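Periplasmic binding protein/LacI transcriptional regulator (Burkholderia multivorans, PDB 4YLE) probably binds a small sugar-like solute in the periplasm and delivers it to an ABC transporter for uptake. Local coordinates at residues R83-E86 with Q87-S91; Y256-N260 with A261-M265. All coordinates share one frame; numbering follows the deposited sequence.

Interaction 1: R83-E86 with Q87-S91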
loop_
_atom_site.group_PDB
_atom_site.type_symbol
_atom_site.label_atom_id
_atom_site.label_comp_id
_atom_site.label_asym_id
_atom_site.label_seq_id
_atom_site.Cartn_x
_atom_site.Cartn_y
_atom_site.Cartn_z
ATOM N N ARG A 83 -14.362 7.496 10.178
ATOM C CA ARG A 83 -14.738 7.797 11.551
ATOM C C ARG A 83 -13.516 8.191 12.366
ATOM O O ARG A 83 -13.573 9.115 13.174
ATOM C CB ARG A 83 -15.455 6.608 12.192
ATOM C CG ARG A 83 -16.908 6.474 11.739
ATOM C CD ARG A 83 -17.719 5.600 12.681
ATOM N NE ARG A 83 -17.143 4.264 12.826
ATOM C CZ ARG A 83 -17.408 3.228 12.031
ATOM N NH1 ARG A 83 -18.242 3.349 11.008
ATOM N NH2 ARG A 83 -16.822 2.056 12.257
ATOM N N ILE A 84 -12.403 7.497 12.136
ATOM C CA ILE A 84 -11.186 7.791 12.859
ATOM C C ILE A 84 -10.738 9.218 12.569
ATOM O O ILE A 84 -10.393 9.964 13.490
ATOM C CB ILE A 84 -10.101 6.791 12.496
ATOM C CG1 ILE A 84 -10.464 5.442 13.115
ATOM C CG2 ILE A 84 -8.747 7.236 13.021
ATOM C CD1 ILE A 84 -9.703 4.281 12.581
ATOM N N VAL A 85 -10.756 9.609 11.301
ATOM C CA VAL A 85 -10.330 10.954 10.938
ATOM C C VAL A 85 -11.263 11.986 11.590
ATOM O O VAL A 85 -10.789 12.970 12.154
ATOM C CB VAL A 85 -10.279 11.147 9.418
ATOM C CG1 VAL A 85 -9.799 12.553 9.067
ATOM C CG2 VAL A 85 -9.329 10.102 8.786
ATOM N N GLU A 86 -12.573 11.752 11.556
ATOM C CA GLU A 86 -13.511 12.666 12.226
ATOM C C GLU A 86 -13.203 12.793 13.720
ATOM O O GLU A 86 -13.238 13.890 14.278
ATOM C CB GLU A 86 -14.957 12.204 11.999
ATOM C CG GLU A 86 -15.318 12.304 10.525
ATOM C CD GLU A 86 -16.801 12.204 10.227
ATOM O OE1 GLU A 86 -17.458 11.252 10.713
ATOM O OE2 GLU A 86 -17.294 13.075 9.473
ATOM N N GLN A 87 -12.840 11.677 14.347
ATOM C CA GLN A 87 -12.486 11.666 15.767
ATOM C C GLN A 87 -11.170 12.424 16.002
ATOM O O GLN A 87 -10.961 13.019 17.060
ATOM C CB GLN A 87 -12.404 10.212 16.244
ATOM C CG GLN A 87 -11.725 9.959 17.586
ATOM C CD GLN A 87 -11.340 8.484 17.749
ATOM O OE1 GLN A 87 -11.990 7.591 17.185
ATOM N NE2 GLN A 87 -10.268 8.227 18.498
HETATM N N MSE A 88 -10.285 12.404 15.009
HETATM C CA MSE A 88 -9.046 13.173 15.091
HETATM C C MSE A 88 -9.341 14.671 14.966
HETATM O O MSE A 88 -8.629 15.496 15.533
HETATM C CB MSE A 88 -8.051 12.732 14.002
HETATM C CG MSE A 88 -7.490 11.332 14.199
HETATM SE SE MSE A 88 -6.643 11.018 15.946
HETATM C CE MSE A 88 -8.058 9.998 16.851
ATOM N N ILE A 89 -10.383 15.023 14.218
ATOM C CA ILE A 89 -10.724 16.437 14.035
ATOM C C ILE A 89 -11.313 17.004 15.326
ATOM O O ILE A 89 -11.090 18.172 15.641
ATOM C CB ILE A 89 -11.715 16.657 12.854
ATOM C CG1 ILE A 89 -11.062 16.228 11.537
ATOM C CG2 ILE A 89 -12.127 18.122 12.755
ATOM C CD1 ILE A 89 -11.929 16.297 10.301
ATOM N N VAL A 90 -12.037 16.188 16.091
ATOM C CA VAL A 90 -12.612 16.681 17.340
ATOM C C VAL A 90 -11.527 16.839 18.409
ATOM O O VAL A 90 -11.561 17.779 19.201
ATOM C CB VAL A 90 -13.751 15.767 17.877
ATOM C CG1 VAL A 90 -14.880 15.668 16.868
ATOM C CG2 VAL A 90 -13.244 14.388 18.209
ATOM N N SER A 91 -10.551 15.938 18.419
ATOM C CA SER A 91 -9.453 16.028 19.374
ATOM C C SER A 91 -8.493 17.175 19.051
ATOM O O SER A 91 -7.488 17.341 19.729
ATOM C CB SER A 91 -8.672 14.711 19.414
ATOM O OG SER A 91 -9.463 13.668 19.953
#
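Ile84 and Met88 sit one turn apart on the same face of an alpha-helix and meet through their inner carbons, with CG2 of Ile84 4.4 Å from CG of Met88. Met88 is a selenomethionine, and its chain is bent at both chi2 and chi3. With chi1 at -69°, CG falls beside the backbone N, on the side of the preceding turn, and ends 3.3 Å from the carbonyl O of Ile84. The same oxygen accepts Met88 N at 2.9 Å, so backbone and side chain lean on one carbonyl together.

Val85 and Ile89 repeat the step on the next flank. The Ile89 chain is extended past CG1, which rides 3.3 Å from Val85 O, and its terminal CD1 reaches back to CG1 of Val85, a loose contact at 4.5 Å. Ile89 N bonds to Val85 O and adds a weak second bond to Glu86 O, which also takes Val90 N at 3.2 Å. The CG1 branch of Val90 lies beyond that oxygen, 3.5 Å from Glu86 O. Gln87 behaves differently: its CG points away from the backbone N (chi1 166°), and the part that touches is CB, 3.4 Å from Ile84 O, while the extended chain projects outward from the helix.

Helix 78-90 belongs to a beta-alpha-beta crossover between strands 66-72 and 95-98, which carries the chain across the intervening strand 34-39 of the parallel part of the sheet. Ile84 and Met88 press down on strands 66-72 and 34-39, and Met88 touches Ile96 of strand 95-98 as well. Val85 is shared between that strand, Val38 and Val109, while Glu86 and Ile89 complete the flank against helix 107-115.

Interaction 2: Y256-N260 with A261-M265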
loop_
_atom_site.group_PDB
_atom_site.type_symbol
_atom_site.label_atom_id
_atom_site.label_comp_id
_atom_site.label_asym_id
_atom_site.label_seq_id
_atom_site.Cartn_x
_atom_site.Cartn_y
_atom_site.Cartn_z
ATOM N N TYR A 256 4.531 -7.987 -2.946
ATOM C CA TYR A 256 4.908 -6.590 -2.751
ATOM C C TYR A 256 4.703 -6.282 -1.274
ATOM O O TYR A 256 3.607 -6.507 -0.771
ATOM C CB TYR A 256 4.017 -5.697 -3.614
ATOM C CG TYR A 256 4.533 -4.327 -3.981
ATOM C CD1 TYR A 256 5.170 -4.134 -5.181
ATOM C CD2 TYR A 256 4.292 -3.226 -3.170
ATOM C CE1 TYR A 256 5.593 -2.889 -5.569
ATOM C CE2 TYR A 256 4.719 -1.952 -3.583
ATOM C CZ TYR A 256 5.376 -1.834 -4.779
ATOM O OH TYR A 256 5.774 -0.576 -5.153
ATOM N N ASP A 257 5.737 -5.750 -0.617
ATOM C CA ASP A 257 5.740 -5.193 0.773
ATOM C C ASP A 257 6.956 -5.649 1.567
ATOM O O ASP A 257 7.379 -4.962 2.504
ATOM C CB ASP A 257 4.500 -5.550 1.627
ATOM C CG ASP A 257 3.244 -4.761 1.225
ATOM O OD1 ASP A 257 3.375 -3.773 0.481
ATOM O OD2 ASP A 257 2.133 -5.161 1.636
ATOM N N ASN A 258 7.477 -6.829 1.246
ATOM C CA ASN A 258 8.539 -7.447 2.027
ATOM C C ASN A 258 8.206 -7.603 3.521
ATOM O O ASN A 258 9.018 -7.251 4.406
ATOM C CB ASN A 258 9.819 -6.649 1.840
ATOM C CG ASN A 258 11.049 -7.400 2.269
ATOM O OD1 ASN A 258 11.094 -8.637 2.270
ATOM N ND2 ASN A 258 12.067 -6.648 2.676
ATOM N N ILE A 259 7.028 -8.150 3.826
ATOM C CA ILE A 259 6.708 -8.441 5.230
ATOM C C ILE A 259 7.483 -9.648 5.744
ATOM O O ILE A 259 7.893 -10.507 4.972
ATOM C CB ILE A 259 5.196 -8.671 5.453
ATOM C CG1 ILE A 259 4.736 -9.939 4.729
ATOM C CG2 ILE A 259 4.431 -7.410 5.022
ATOM C CD1 ILE A 259 3.265 -10.285 4.903
ATOM N N ASN A 260 7.696 -9.707 7.055
ATOM C CA ASN A 260 8.456 -10.816 7.623
ATOM C C ASN A 260 7.894 -12.155 7.226
ATOM O O ASN A 260 8.652 -13.089 6.985
ATOM C CB ASN A 260 8.499 -10.734 9.145
ATOM C CG ASN A 260 9.361 -9.614 9.610
ATOM O OD1 ASN A 260 10.488 -9.477 9.140
ATOM N ND2 ASN A 260 8.838 -8.772 10.508
ATOM N N ALA A 261 6.570 -12.264 7.155
ATOM C CA ALA A 261 5.962 -13.566 6.866
ATOM C C ALA A 261 6.432 -14.080 5.503
ATOM O O ALA A 261 6.435 -15.281 5.260
ATOM C CB ALA A 261 4.439 -13.477 6.919
ATOM N N ILE A 262 6.854 -13.178 4.622
ATOM C CA ILE A 262 7.228 -13.590 3.267
ATOM C C ILE A 262 8.672 -14.094 3.201
ATOM O O ILE A 262 9.078 -14.741 2.235
ATOM C CB ILE A 262 7.020 -12.422 2.250
ATOM C CG1 ILE A 262 6.517 -12.969 0.915
ATOM C CG2 ILE A 262 8.274 -11.596 2.037
ATOM C CD1 ILE A 262 5.046 -13.388 0.945
ATOM N N LYS A 263 9.458 -13.817 4.229
ATOM C CA LYS A 263 10.878 -14.164 4.164
ATOM C C LYS A 263 11.173 -15.660 4.135
ATOM O O LYS A 263 11.996 -16.095 3.332
ATOM C CB LYS A 263 11.598 -13.489 5.319
ATOM C CG LYS A 263 11.622 -11.991 5.100
ATOM C CD LYS A 263 12.186 -11.215 6.272
ATOM C CE LYS A 263 11.884 -9.740 6.100
ATOM N NZ LYS A 263 12.592 -8.969 7.137
ATOM N N PRO A 264 10.497 -16.468 4.967
ATOM C CA PRO A 264 10.745 -17.908 4.830
ATOM C C PRO A 264 10.334 -18.418 3.452
ATOM O O PRO A 264 10.895 -19.380 2.940
ATOM C CB PRO A 264 9.875 -18.530 5.919
ATOM C CG PRO A 264 9.550 -17.416 6.846
ATOM C CD PRO A 264 9.515 -16.182 6.026
HETATM N N MSE A 265 9.356 -17.752 2.847
HETATM C CA MSE A 265 8.866 -18.169 1.544
HETATM C C MSE A 265 9.832 -17.797 0.416
HETATM O O MSE A 265 9.978 -18.571 -0.527
HETATM C CB MSE A 265 7.483 -17.582 1.308
HETATM C CG MSE A 265 6.522 -18.002 2.391
HETATM SE SE MSE A 265 4.708 -17.470 1.974
HETATM C CE MSE A 265 3.865 -17.808 3.717
#
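Asn260 carries CG beside its backbone N (chi1 -71°), and Lys263 does the same (chi1 -69°) before running fully extended, so the two side chains travel side by side in one direction. Under them the backbone makes two overlapping type I beta turns leading into helix 263-268: Ile262 N bonds to Ile259 O at 2.9 Å, and Lys263 N to Asn260 O at 3.0 Å. Pro264, which has no N-H to give, packs its CD 3.4 Å from Asn260 O instead.

On the inner side, Ile259 lays CD1 on CB of Ala261, 4.0 Å away, with CG1 alongside CB of Ile262. Asn258 crosses Lys263 at about a right angle, its OD1 4.1 Å from Lys263 CE.

The loop follows strand 252-254 and borders the binding cleft of this periplasmic binding protein: Asp257 hydrogen-bonds the unidentified ligand, while Asp232 and Glu45 accept the N-H groups of Ile259 and Asn260. At the outer end, NZ of Lys263 reaches OD1 of Asn260 at 2.9 Å, approaching 19° off the plane of the amide carbonyl.

How the interactions relate
From the N terminus, the chain first passes through interaction 1, within helix 78-90 on the larger, mixed sheet, and much later through interaction 2, where it leaves strand 252-254 of the four-stranded parallel sheet and enters helix 263-268. Each joins residues only a few positions apart: 83-91 holds successive helical turns together, and 256-265 closes tight turns, so neither encloses a long loop. They lie in series, neither nesting nor crossing, with centres about 33 Å apart, on opposite sides of the chain's centre. Interaction 1 lies within a crossover of the mixed sheet; interaction 2 lies on the path to strand 274-276, which joins the edge of the mixed sheet.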